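Local coordinates for protein D-alanine--D-alanine ligase (Coxiella burnetii, PDB 3TQT) that catalyses the ATP-dependent joining of two D-alanines into the D-alanyl-D-alanine dipeptide used in building peptidoglycan of the bacterial cell wall, at residues Q23-I28 with G322-I326; E112-G118 with A130-A136; T31-Y37 with L344-I348. The contacts are given in a common frame with arbitrary orientation. Residue numbers count along the deposited sequence, not the author numbering.

Contact 1: residues Q23-I28 with G322-I326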
ATOM      1  N   GLN A  23      22.889   8.380  -4.062  1.00 22.52           N
ATOM      2  CA  GLN A  23      24.055   7.933  -3.297  1.00 27.54           C
ATOM      3  C   GLN A  23      23.880   6.508  -2.747  1.00 27.84           C
ATOM      4  O   GLN A  23      24.828   5.729  -2.735  1.00 23.92           O
ATOM      5  CB  GLN A  23      24.441   8.911  -2.185  1.00 26.40           C
ATOM      6  CG  GLN A  23      24.966  10.249  -2.715  1.00 37.76           C
ATOM      7  CD  GLN A  23      26.030  10.068  -3.797  1.00 47.69           C
ATOM      8  OE1 GLN A  23      25.903  10.597  -4.909  1.00 48.46           O
ATOM      9  NE2 GLN A  23      27.084   9.318  -3.474  1.00 40.23           N
ATOM     10  N   SER A  24      22.677   6.181  -2.288  1.00 27.11           N
ATOM     11  CA  SER A  24      22.365   4.806  -1.891  1.00 25.59           C
ATOM     12  C   SER A  24      22.573   3.858  -3.067  1.00 24.15           C
ATOM     13  O   SER A  24      23.230   2.826  -2.943  1.00 26.78           O
ATOM     14  CB  SER A  24      20.921   4.703  -1.365  1.00 21.80           C
ATOM     15  OG  SER A  24      20.777   5.467  -0.188  1.00 26.71           O
ATOM     16  N   ALA A  25      22.004   4.211  -4.213  1.00 23.93           N
ATOM     17  CA  ALA A  25      22.107   3.374  -5.397  1.00 23.60           C
ATOM     18  C   ALA A  25      23.557   3.188  -5.826  1.00 25.90           C
ATOM     19  O   ALA A  25      23.938   2.109  -6.268  1.00 23.31           O
ATOM     20  CB  ALA A  25      21.297   3.944  -6.536  1.00 27.43           C
ATOM     21  N   LYS A  26      24.367   4.236  -5.701  1.00 26.69           N
ATOM     22  CA  LYS A  26      25.761   4.119  -6.096  1.00 28.24           C
ATOM     23  C   LYS A  26      26.486   3.111  -5.217  1.00 24.16           C
ATOM     24  O   LYS A  26      27.262   2.303  -5.702  1.00 23.72           O
ATOM     25  CB  LYS A  26      26.461   5.471  -6.062  1.00 26.81           C
ATOM     26  CG  LYS A  26      26.042   6.397  -7.182  1.00 30.09           C
ATOM     27  CD  LYS A  26      26.793   7.714  -7.073  1.00 39.23           C
ATOM     28  CE  LYS A  26      26.446   8.650  -8.212  1.00 43.89           C
ATOM     29  NZ  LYS A  26      27.512   8.671  -9.244  1.00 33.90           N
ATOM     30  N   ASN A  27      26.225   3.148  -3.921  1.00 25.29           N
ATOM     31  CA  ASN A  27      26.873   2.203  -3.028  1.00 27.01           C
ATOM     32  C   ASN A  27      26.454   0.785  -3.359  1.00 22.30           C
ATOM     33  O   ASN A  27      27.273  -0.124  -3.412  1.00 25.50           O
ATOM     34  CB  ASN A  27      26.524   2.502  -1.571  1.00 31.48           C
ATOM     35  CG  ASN A  27      27.249   1.593  -0.607  1.00 32.54           C
ATOM     36  OD1 ASN A  27      28.440   1.325  -0.769  1.00 35.04           O
ATOM     37  ND2 ASN A  27      26.533   1.092   0.387  1.00 24.59           N
ATOM     38  N   ILE A  28      25.159   0.606  -3.572  1.00 18.98           N
ATOM     39  CA  ILE A  28      24.639  -0.704  -3.910  1.00 21.51           C
ATOM     40  C   ILE A  28      25.268  -1.185  -5.218  1.00 25.50           C
ATOM     41  O   ILE A  28      25.737  -2.318  -5.315  1.00 23.57           O
ATOM     42  CB  ILE A  28      23.113  -0.655  -4.027  1.00 20.97           C
ATOM     43  CG1 ILE A  28      22.502  -0.519  -2.625  1.00 27.33           C
ATOM     44  CG2 ILE A  28      22.579  -1.909  -4.745  1.00 21.11           C
ATOM     45  CD1 ILE A  28      21.036  -0.182  -2.622  1.00 27.45           C
ATOM     46  N   GLY A 322      18.483   4.602   4.181  1.00 23.88           N
ATOM     47  CA  GLY A 322      19.677   4.991   3.456  1.00 30.51           C
ATOM     48  C   GLY A 322      20.573   3.785   3.274  1.00 23.08           C
ATOM     49  O   GLY A 322      20.645   2.921   4.145  1.00 22.85           O
ATOM     50  N   PHE A 323      21.253   3.718   2.136  1.00 23.45           N
ATOM     51  CA  PHE A 323      22.082   2.560   1.831  1.00 24.93           C
ATOM     52  C   PHE A 323      23.436   2.989   1.283  1.00 27.56           C
ATOM     53  O   PHE A 323      24.140   2.203   0.633  1.00 26.95           O
ATOM     54  CB  PHE A 323      21.361   1.640   0.843  1.00 25.87           C
ATOM     55  CG  PHE A 323      21.265   0.227   1.302  1.00 21.50           C
ATOM     56  CD1 PHE A 323      20.086  -0.256   1.855  1.00 23.36           C
ATOM     57  CD2 PHE A 323      22.360  -0.619   1.211  1.00 26.64           C
ATOM     58  CE1 PHE A 323      19.991  -1.577   2.273  1.00 30.06           C
ATOM     59  CE2 PHE A 323      22.271  -1.944   1.633  1.00 29.17           C
ATOM     60  CZ  PHE A 323      21.086  -2.419   2.157  1.00 29.52           C
ATOM     61  N   THR A 324      23.803   4.243   1.548  1.00 26.35           N
ATOM     62  CA  THR A 324      25.119   4.738   1.183  1.00 27.39           C
ATOM     63  C   THR A 324      26.142   4.008   2.030  1.00 28.06           C
ATOM     64  O   THR A 324      25.792   3.348   2.996  1.00 21.92           O
ATOM     65  CB  THR A 324      25.252   6.255   1.438  1.00 29.58           C
ATOM     66  OG1 THR A 324      25.520   6.491   2.824  1.00 27.49           O
ATOM     67  CG2 THR A 324      23.969   6.967   1.034  1.00 31.10           C
ATOM     68  N   ASN A 325      27.412   4.133   1.680  1.00 29.56           N
ATOM     69  CA  ASN A 325      28.468   3.422   2.401  1.00 33.55           C
ATOM     70  C   ASN A 325      28.610   3.821   3.872  1.00 34.96           C
ATOM     71  O   ASN A 325      29.273   3.138   4.646  1.00 36.44           O
ATOM     72  CB  ASN A 325      29.810   3.583   1.675  1.00 42.00           C
ATOM     73  CG  ASN A 325      30.180   5.040   1.451  1.00 64.66           C
ATOM     74  OD1 ASN A 325      29.635   5.942   2.095  1.00 67.71           O
ATOM     75  ND2 ASN A 325      31.113   5.277   0.534  1.00 74.90           N
ATOM     76  N   ILE A 326      27.991   4.927   4.260  1.00 31.82           N
ATOM     77  CA  ILE A 326      28.038   5.337   5.660  1.00 29.24           C
ATOM     78  C   ILE A 326      26.663   5.276   6.321  1.00 30.89           C
ATOM     79  O   ILE A 326      26.503   5.685   7.475  1.00 28.91           O
ATOM     80  CB  ILE A 326      28.561   6.769   5.804  1.00 35.55           C
ATOM     81  CG1 ILE A 326      27.560   7.761   5.201  1.00 38.78           C
ATOM     82  CG2 ILE A 326      29.933   6.903   5.175  1.00 44.42           C
ATOM     83  CD1 ILE A 326      27.898   9.214   5.476  1.00 44.44           C
TER
HETATM   84  O   HOH W   1      27.471   5.901  -1.200  1.00 40.28           O
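The loop after strand 312-318, which carries the predicted Mg(2+) ligands Glu316 and Asn318, is held here by helix 18-31 of the N-terminal Rossmann-like domain; in related D-alanine ligases this loop borders the D-alanine site. Two helix side chains, one turn apart, grip both polar backbone groups of a single residue. Phe323 N donates to Ser24 OG at 2.9 Å, while Asn27 ND2 donates to Phe323 O at 2.6 Å, a short and nearly straight bond. Ser24 OG is also hydrogen-bonded to Ile20 O in its own helix and to His107 NE2, so the hydroxyl knits three parts of the chain together. Beside these bonds the methyl Thr324 CG2 packs 3.8 Å from Gln23 CB and 3.7 Å from Ser24 N. Thr324 OG1 accepts from Ile326 N at 3.3 Å, closing an ST turn, and is itself hydrogen-bonded to Ser327 OG. A water held by Gln23 O at 3.1 Å reaches Asn325 N at 3.4 Å, a weak bond on the solvent side. Toward the interior the contact turns apolar: Ile28 CG1 lies 3.8 Å from Phe323 CD2. The same ring is packed by Met105 and by Cys340, Leu343, Leu344 and Leu347 of helix 340-370, whereas Ala25, pointing away from the loop, packs on Val9 and Cys11 of strand 5-12; the helix thus lies between the N-terminal sheet and the ATP-grasp loop.

Contact 2: residues E112-G118 with A130-A136; sequences EDGALQG and ANVQSSA
Bare backbone sets the closeness of this contact: Gly114, with phi/psi of 92/-13, brings its CA to 4.3 Å from Val132 CA, and a CB there would press on Val132 O. Two successive helix N-termini pack here, buried beside the active site and at the second-subunit interface; the Glu112 side chain is about 4 Å from that of Asn318, a predicted Mg(2+) ligand. Residues 112-114 and 130-131 are loop or turn, 115-118 and 132-136 helix, with Gly118 N bonded to Gly114 O at 2.8 Å, Ser135 N to Asn131 O at 2.9 Å and Ala136 N to Val132 O at 3.0 Å. Gly114 is an N-cap; before it, Asp113 (chi1 p) forms an Asx turn, OD1 accepting from Ala115 N at 3.0 Å. Asn131 (chi1 p) caps its helix, OD1 accepting from Ser134 N at 2.9 Å. Asp113 CA lies 4.9 Å from Ala136 CA. Val132 (chi1 t) sets CG2 3.3 Å from Gly118 N. Ser135 (chi1 m) has CB 3.1 Å from Glu112 O, yet OG donates to Asn131 O at 2.7 Å. Gln117 (chi1 m, chi2 p) bonds Gly111 O through NE2 and, at 3.0 Å, a water that donates to Ala130 O at 2.7 Å. With Ser135 OG and Asn131 OD1 both spent inside their own segment, the two helix starts are joined by close packing and one bridging water.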
ATOM      1  N   GLU A 112       9.006   4.573  -1.103  1.00 34.62           N
ATOM      2  CA  GLU A 112       8.747   3.813   0.115  1.00 34.01           C
ATOM      3  C   GLU A 112       7.265   3.721   0.409  1.00 37.48           C
ATOM      4  O   GLU A 112       6.866   3.006   1.326  1.00 37.95           O
ATOM      5  CB  GLU A 112       9.435   4.461   1.327  1.00 40.02           C
ATOM      6  CG  GLU A 112      10.940   4.365   1.310  1.00 43.02           C
ATOM      7  CD  GLU A 112      11.567   4.911   2.583  1.00 42.82           C
ATOM      8  OE1 GLU A 112      11.615   4.180   3.595  1.00 38.08           O
ATOM      9  OE2 GLU A 112      12.012   6.073   2.566  1.00 45.87           O
ATOM     10  N   ASP A 113       6.455   4.461  -0.346  1.00 39.21           N
ATOM     11  CA  ASP A 113       5.032   4.589  -0.034  1.00 27.68           C
ATOM     12  C   ASP A 113       4.166   3.572  -0.751  1.00 24.85           C
ATOM     13  O   ASP A 113       2.942   3.686  -0.752  1.00 27.09           O
ATOM     14  CB  ASP A 113       4.502   5.995  -0.321  1.00 26.76           C
ATOM     15  CG  ASP A 113       4.674   6.417  -1.775  1.00 33.58           C
ATOM     16  OD1 ASP A 113       5.031   5.586  -2.643  1.00 24.98           O
ATOM     17  OD2 ASP A 113       4.451   7.614  -2.040  1.00 42.26           O
ATOM     18  N   GLY A 114       4.808   2.590  -1.371  1.00 24.42           N
ATOM     19  CA  GLY A 114       4.082   1.558  -2.064  1.00 27.39           C
ATOM     20  C   GLY A 114       3.845   1.829  -3.530  1.00 25.94           C
ATOM     21  O   GLY A 114       3.450   0.926  -4.243  1.00 26.13           O
ATOM     22  N   ALA A 115       4.076   3.055  -3.997  1.00 25.51           N
ATOM     23  CA  ALA A 115       3.798   3.367  -5.398  1.00 31.45           C
ATOM     24  C   ALA A 115       4.691   2.569  -6.346  1.00 27.80           C
ATOM     25  O   ALA A 115       4.203   1.875  -7.237  1.00 21.90           O
ATOM     26  CB  ALA A 115       3.924   4.872  -5.666  1.00 31.29           C
ATOM     27  N   LEU A 116       5.998   2.663  -6.144  1.00 22.58           N
ATOM     28  CA  LEU A 116       6.958   1.924  -6.956  1.00 26.64           C
ATOM     29  C   LEU A 116       6.769   0.412  -6.812  1.00 23.87           C
ATOM     30  O   LEU A 116       6.828  -0.330  -7.789  1.00 21.62           O
ATOM     31  CB  LEU A 116       8.368   2.315  -6.541  1.00 29.59           C
ATOM     32  CG  LEU A 116       9.447   2.290  -7.610  1.00 42.27           C
ATOM     33  CD1 LEU A 116       9.005   3.052  -8.859  1.00 39.19           C
ATOM     34  CD2 LEU A 116      10.714   2.892  -7.016  1.00 44.42           C
ATOM     35  N   GLN A 117       6.554  -0.036  -5.584  1.00 18.66           N
ATOM     36  CA  GLN A 117       6.248  -1.440  -5.314  1.00 18.30           C
ATOM     37  C   GLN A 117       5.017  -1.885  -6.101  1.00 20.84           C
ATOM     38  O   GLN A 117       4.970  -2.997  -6.615  1.00 20.81           O
ATOM     39  CB  GLN A 117       5.992  -1.644  -3.817  1.00 20.08           C
ATOM     40  CG  GLN A 117       7.256  -1.509  -2.945  1.00 20.28           C
ATOM     41  CD  GLN A 117       7.718  -0.055  -2.768  1.00 22.04           C
ATOM     42  OE1 GLN A 117       6.932   0.878  -2.905  1.00 20.70           O
ATOM     43  NE2 GLN A 117       8.990   0.127  -2.445  1.00 23.34           N
ATOM     44  N   GLY A 118       4.014  -1.019  -6.185  1.00 16.96           N
ATOM     45  CA  GLY A 118       2.786  -1.346  -6.903  1.00 18.12           C
ATOM     46  C   GLY A 118       3.016  -1.569  -8.388  1.00 20.81           C
ATOM     47  O   GLY A 118       2.459  -2.501  -8.987  1.00 22.16           O
ATOM     48  N   ALA A 130      10.009  -4.188   1.380  1.00 17.77           N
ATOM     49  CA  ALA A 130       8.625  -4.228   1.801  1.00 18.07           C
ATOM     50  C   ALA A 130       7.717  -4.232   0.596  1.00 20.31           C
ATOM     51  O   ALA A 130       8.003  -3.547  -0.379  1.00 20.38           O
ATOM     52  CB  ALA A 130       8.328  -3.010   2.661  1.00 18.32           C
ATOM     53  N   ASN A 131       6.632  -5.004   0.662  1.00 17.86           N
ATOM     54  CA  ASN A 131       5.637  -5.013  -0.403  1.00 17.59           C
ATOM     55  C   ASN A 131       4.760  -3.757  -0.350  1.00 18.55           C
ATOM     56  O   ASN A 131       5.054  -2.840   0.401  1.00 18.69           O
ATOM     57  CB  ASN A 131       4.795  -6.293  -0.395  1.00 19.10           C
ATOM     58  CG  ASN A 131       3.837  -6.377   0.787  1.00 25.43           C
ATOM     59  OD1 ASN A 131       3.791  -5.495   1.644  1.00 24.04           O
ATOM     60  ND2 ASN A 131       3.048  -7.448   0.820  1.00 24.86           N
ATOM     61  N   VAL A 132       3.697  -3.717  -1.141  1.00 16.72           N
ATOM     62  CA  VAL A 132       2.897  -2.499  -1.224  1.00 23.07           C
ATOM     63  C   VAL A 132       2.248  -2.179   0.113  1.00 27.85           C
ATOM     64  O   VAL A 132       2.327  -1.056   0.601  1.00 18.95           O
ATOM     65  CB  VAL A 132       1.814  -2.587  -2.316  1.00 27.21           C
ATOM     66  CG1 VAL A 132       0.833  -1.417  -2.184  1.00 21.37           C
ATOM     67  CG2 VAL A 132       2.468  -2.601  -3.695  1.00 21.17           C
ATOM     68  N   GLN A 133       1.605  -3.173   0.708  1.00 18.63           N
ATOM     69  CA  GLN A 133       0.913  -2.954   1.964  1.00 18.40           C
ATOM     70  C   GLN A 133       1.844  -2.546   3.090  1.00 15.48           C
ATOM     71  O   GLN A 133       1.536  -1.651   3.871  1.00 17.40           O
ATOM     72  CB  GLN A 133       0.151  -4.204   2.396  1.00 25.70           C
ATOM     73  CG  GLN A 133      -0.371  -4.100   3.831  1.00 28.06           C
ATOM     74  CD  GLN A 133      -0.476  -5.453   4.508  1.00 37.55           C
ATOM     75  OE1 GLN A 133       0.432  -5.882   5.204  1.00 32.57           O
ATOM     76  NE2 GLN A 133      -1.586  -6.137   4.290  1.00 45.32           N
ATOM     77  N   SER A 134       2.973  -3.225   3.190  1.00 17.06           N
ATOM     78  CA  SER A 134       3.907  -2.981   4.278  1.00 18.71           C
ATOM     79  C   SER A 134       4.585  -1.628   4.092  1.00 16.48           C
ATOM     80  O   SER A 134       4.843  -0.916   5.053  1.00 18.68           O
ATOM     81  CB  SER A 134       4.964  -4.092   4.347  1.00 20.00           C
ATOM     82  OG  SER A 134       5.703  -3.958   5.548  1.00 30.04           O
ATOM     83  N   SER A 135       4.895  -1.287   2.849  1.00 14.97           N
ATOM     84  CA  SER A 135       5.475   0.022   2.562  1.00 15.82           C
ATOM     85  C   SER A 135       4.493   1.116   3.004  1.00 22.87           C
ATOM     86  O   SER A 135       4.883   2.098   3.626  1.00 20.20           O
ATOM     87  CB  SER A 135       5.767   0.162   1.067  1.00 18.18           C
ATOM     88  OG  SER A 135       6.729  -0.796   0.652  1.00 18.91           O
ATOM     89  N   ALA A 136       3.219   0.939   2.665  1.00 20.06           N
ATOM     90  CA  ALA A 136       2.211   1.956   2.962  1.00 21.65           C
ATOM     91  C   ALA A 136       2.013   2.069   4.457  1.00 22.48           C
ATOM     92  O   ALA A 136       1.945   3.167   5.005  1.00 27.86           O
ATOM     93  CB  ALA A 136       0.903   1.642   2.259  1.00 21.21           C
TER
HETATM   94  O   HOH W   2      10.251  -2.381  -1.444  1.00 17.03           O

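Contact 3: residues T31-Y37 with L344-I348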
ATOM      1  N   THR A  31      28.732  -2.172  -4.791  1.00 25.97           N
ATOM      2  CA  THR A  31      28.930  -3.249  -3.831  1.00 24.61           C
ATOM      3  C   THR A  31      28.335  -4.584  -4.284  1.00 27.52           C
ATOM      4  O   THR A  31      28.758  -5.643  -3.812  1.00 29.72           O
ATOM      5  CB  THR A  31      28.378  -2.836  -2.444  1.00 29.85           C
ATOM      6  OG1 THR A  31      29.059  -1.643  -2.013  1.00 32.33           O
ATOM      7  CG2 THR A  31      28.610  -3.920  -1.427  1.00 33.22           C
ATOM      8  N   LEU A  32      27.365  -4.545  -5.195  1.00 25.98           N
ATOM      9  CA  LEU A  32      26.816  -5.778  -5.775  1.00 25.95           C
ATOM     10  C   LEU A  32      27.903  -6.664  -6.396  1.00 27.78           C
ATOM     11  O   LEU A  32      28.725  -6.204  -7.186  1.00 28.50           O
ATOM     12  CB  LEU A  32      25.743  -5.474  -6.824  1.00 22.21           C
ATOM     13  CG  LEU A  32      24.380  -5.049  -6.274  1.00 24.34           C
ATOM     14  CD1 LEU A  32      23.518  -4.460  -7.377  1.00 28.18           C
ATOM     15  CD2 LEU A  32      23.688  -6.235  -5.630  1.00 23.85           C
ATOM     16  N   ASP A  33      27.871  -7.944  -6.044  1.00 25.27           N
ATOM     17  CA  ASP A  33      28.894  -8.893  -6.468  1.00 25.00           C
ATOM     18  C   ASP A  33      28.905  -8.978  -7.995  1.00 27.62           C
ATOM     19  O   ASP A  33      28.001  -9.530  -8.595  1.00 26.56           O
ATOM     20  CB  ASP A  33      28.593 -10.252  -5.837  1.00 23.60           C
ATOM     21  CG  ASP A  33      29.666 -11.283  -6.105  1.00 31.62           C
ATOM     22  OD1 ASP A  33      30.426 -11.115  -7.075  1.00 32.41           O
ATOM     23  OD2 ASP A  33      29.738 -12.261  -5.335  1.00 33.85           O
ATOM     24  N   ALA A  34      29.923  -8.407  -8.623  1.00 33.57           N
ATOM     25  CA  ALA A  34      30.006  -8.376 -10.082  1.00 34.52           C
ATOM     26  C   ALA A  34      30.014  -9.775 -10.715  1.00 37.75           C
ATOM     27  O   ALA A  34      29.681  -9.932 -11.888  1.00 33.71           O
ATOM     28  CB  ALA A  34      31.230  -7.593 -10.517  1.00 35.32           C
ATOM     29  N   ALA A  35      30.398 -10.783  -9.937  1.00 37.33           N
ATOM     30  CA  ALA A  35      30.392 -12.164 -10.425  1.00 36.89           C
ATOM     31  C   ALA A  35      28.972 -12.699 -10.585  1.00 31.97           C
ATOM     32  O   ALA A  35      28.725 -13.563 -11.421  1.00 29.37           O
ATOM     33  CB  ALA A  35      31.199 -13.075  -9.495  1.00 31.57           C
ATOM     34  N   LYS A  36      28.039 -12.184  -9.793  1.00 26.54           N
ATOM     35  CA  LYS A  36      26.694 -12.757  -9.758  1.00 29.27           C
ATOM     36  C   LYS A  36      25.691 -11.987 -10.591  1.00 28.18           C
ATOM     37  O   LYS A  36      24.672 -12.537 -10.996  1.00 27.27           O
ATOM     38  CB  LYS A  36      26.168 -12.792  -8.324  1.00 34.01           C
ATOM     39  CG  LYS A  36      27.257 -12.854  -7.307  1.00 48.74           C
ATOM     40  CD  LYS A  36      27.289 -14.178  -6.615  1.00 53.04           C
ATOM     41  CE  LYS A  36      26.569 -14.099  -5.290  1.00 43.49           C
ATOM     42  NZ  LYS A  36      26.805 -15.348  -4.537  1.00 49.33           N
ATOM     43  N   TYR A  37      25.965 -10.706 -10.824  1.00 24.65           N
ATOM     44  CA  TYR A  37      24.925  -9.817 -11.326  1.00 26.94           C
ATOM     45  C   TYR A  37      25.352  -8.998 -12.520  1.00 29.87           C
ATOM     46  O   TYR A  37      26.478  -8.515 -12.579  1.00 29.23           O
ATOM     47  CB  TYR A  37      24.485  -8.851 -10.224  1.00 22.09           C
ATOM     48  CG  TYR A  37      24.123  -9.543  -8.941  1.00 20.56           C
ATOM     49  CD1 TYR A  37      23.063 -10.439  -8.899  1.00 21.56           C
ATOM     50  CD2 TYR A  37      24.838  -9.302  -7.772  1.00 21.39           C
ATOM     51  CE1 TYR A  37      22.719 -11.077  -7.733  1.00 25.96           C
ATOM     52  CE2 TYR A  37      24.506  -9.949  -6.598  1.00 21.53           C
ATOM     53  CZ  TYR A  37      23.443 -10.832  -6.586  1.00 23.23           C
ATOM     54  OH  TYR A  37      23.095 -11.485  -5.427  1.00 30.38           O
ATOM     55  N   LEU A 344      23.501  -7.614   0.380  1.00 21.41           N
ATOM     56  CA  LEU A 344      22.786  -7.396  -0.876  1.00 22.22           C
ATOM     57  C   LEU A 344      22.371  -8.723  -1.505  1.00 23.71           C
ATOM     58  O   LEU A 344      21.267  -8.838  -2.036  1.00 18.18           O
ATOM     59  CB  LEU A 344      23.631  -6.585  -1.860  1.00 21.84           C
ATOM     60  CG  LEU A 344      24.027  -5.189  -1.376  1.00 21.09           C
ATOM     61  CD1 LEU A 344      24.917  -4.493  -2.416  1.00 19.86           C
ATOM     62  CD2 LEU A 344      22.780  -4.369  -1.067  1.00 23.49           C
ATOM     63  N   ASP A 345      23.252  -9.723  -1.461  1.00 22.36           N
ATOM     64  CA  ASP A 345      22.887 -11.041  -1.995  1.00 19.88           C
ATOM     65  C   ASP A 345      21.661 -11.582  -1.270  1.00 21.77           C
ATOM     66  O   ASP A 345      20.742 -12.138  -1.886  1.00 21.46           O
ATOM     67  CB  ASP A 345      24.027 -12.061  -1.849  1.00 22.63           C
ATOM     68  CG  ASP A 345      25.243 -11.721  -2.695  1.00 30.24           C
ATOM     69  OD1 ASP A 345      25.076 -11.181  -3.808  1.00 28.17           O
ATOM     70  OD2 ASP A 345      26.374 -12.010  -2.238  1.00 25.47           O
ATOM     71  N   GLN A 346      21.660 -11.446   0.049  1.00 25.36           N
ATOM     72  CA  GLN A 346      20.534 -11.930   0.840  1.00 22.98           C
ATOM     73  C   GLN A 346      19.242 -11.188   0.502  1.00 22.40           C
ATOM     74  O   GLN A 346      18.180 -11.802   0.356  1.00 18.13           O
ATOM     75  CB  GLN A 346      20.876 -11.867   2.334  1.00 23.88           C
ATOM     76  CG  GLN A 346      21.970 -12.900   2.663  1.00 30.66           C
ATOM     77  CD  GLN A 346      22.192 -13.118   4.143  1.00 38.75           C
ATOM     78  OE1 GLN A 346      21.318 -12.842   4.964  1.00 40.02           O
ATOM     79  NE2 GLN A 346      23.369 -13.635   4.491  1.00 38.24           N
ATOM     80  N   LEU A 347      19.334  -9.873   0.335  1.00 18.77           N
ATOM     81  CA  LEU A 347      18.146  -9.105  -0.032  1.00 18.91           C
ATOM     82  C   LEU A 347      17.599  -9.555  -1.388  1.00 17.09           C
ATOM     83  O   LEU A 347      16.390  -9.687  -1.564  1.00 19.36           O
ATOM     84  CB  LEU A 347      18.448  -7.608  -0.032  1.00 16.63           C
ATOM     85  CG  LEU A 347      18.648  -7.024   1.370  1.00 19.98           C
ATOM     86  CD1 LEU A 347      19.320  -5.666   1.273  1.00 20.22           C
ATOM     87  CD2 LEU A 347      17.306  -6.934   2.085  1.00 18.37           C
ATOM     88  N   ILE A 348      18.490  -9.792  -2.343  1.00 17.70           N
ATOM     89  CA  ILE A 348      18.052 -10.268  -3.651  1.00 18.35           C
ATOM     90  C   ILE A 348      17.444 -11.673  -3.549  1.00 21.94           C
ATOM     91  O   ILE A 348      16.397 -11.947  -4.133  1.00 18.80           O
ATOM     92  CB  ILE A 348      19.203 -10.213  -4.680  1.00 18.47           C
ATOM     93  CG1 ILE A 348      19.500  -8.751  -5.049  1.00 20.36           C
ATOM     94  CG2 ILE A 348      18.885 -11.047  -5.913  1.00 19.33           C
ATOM     95  CD1 ILE A 348      20.854  -8.549  -5.714  1.00 25.12           C
TER
HETATM   96  O   HOH W   3      26.371  -8.736  -3.696  1.00 22.15           O
HETATM   97  O   HOH W   4      28.966 -11.768  -2.838  1.00 42.01           O
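A buried carboxylate must find donors, and Asp345 illustrates how a helix residue can draw them from a facing turn. Its OD1 accepts from Tyr37 OH at 2.6 Å and from a water, at 2.8 Å, which in turn accepts from Asp33 N at 2.9 Å. A second water donates at 2.7 Å to both Asp345 OD2 and Asp33 OD2, standing between two carboxylates whose OD2 atoms are 4.6 Å apart. Lys36 NZ lies 4.1 Å from Asp345 OD2, opposite in charge but beyond a salt bridge. Within the turn, Asp33 OD1 accepts from Ala35 N at 2.9 Å, an Asx turn, and Asp33 O accepts from Lys36 N at 2.9 Å; Thr31 OG1 bonds back to Asn27 O. Apolar atoms fill the rest: Leu32 CD2 meets Leu344 CB at 3.8 Å and Ile348 CD1 at 3.7 Å, while Ile348 CD1 makes a CH-pi contact over the Tyr37 ring, 3.9 Å from its centroid. Residues 32-36 link helix 18-31 to strand 37-44 in the beta-alpha-beta crossover that starts at strand 5-12, whose Leu5, Ile7 and Val9 pack against Tyr37, Ile348 and Leu32, so that helix 340-370 of the C-terminal, ATP-grasp part lies against the N-terminal sheet.

Overall arrangement
Long-range contacts can be read as loops closed along the chain. From the N terminus, helix 18-31 supplies the first half of contact 1, and the turn after it that of contact 3. The chain then passes through contact 2, a short loop closed between helices 115-122 and 132-139 where they meet the second subunit, and runs on into the ATP-grasp domain, where residues 322-326 and then 344-348 come back to the N-terminal domain. Contacts 1 and 3 therefore cross, and contact 2 nests inside both without touching either, its nearest atoms about 7 and 8 Å away. Phe323, packed on Leu344 and Leu347, joins contacts 1 and 3 into one seam between the N-terminal and ATP-grasp domains.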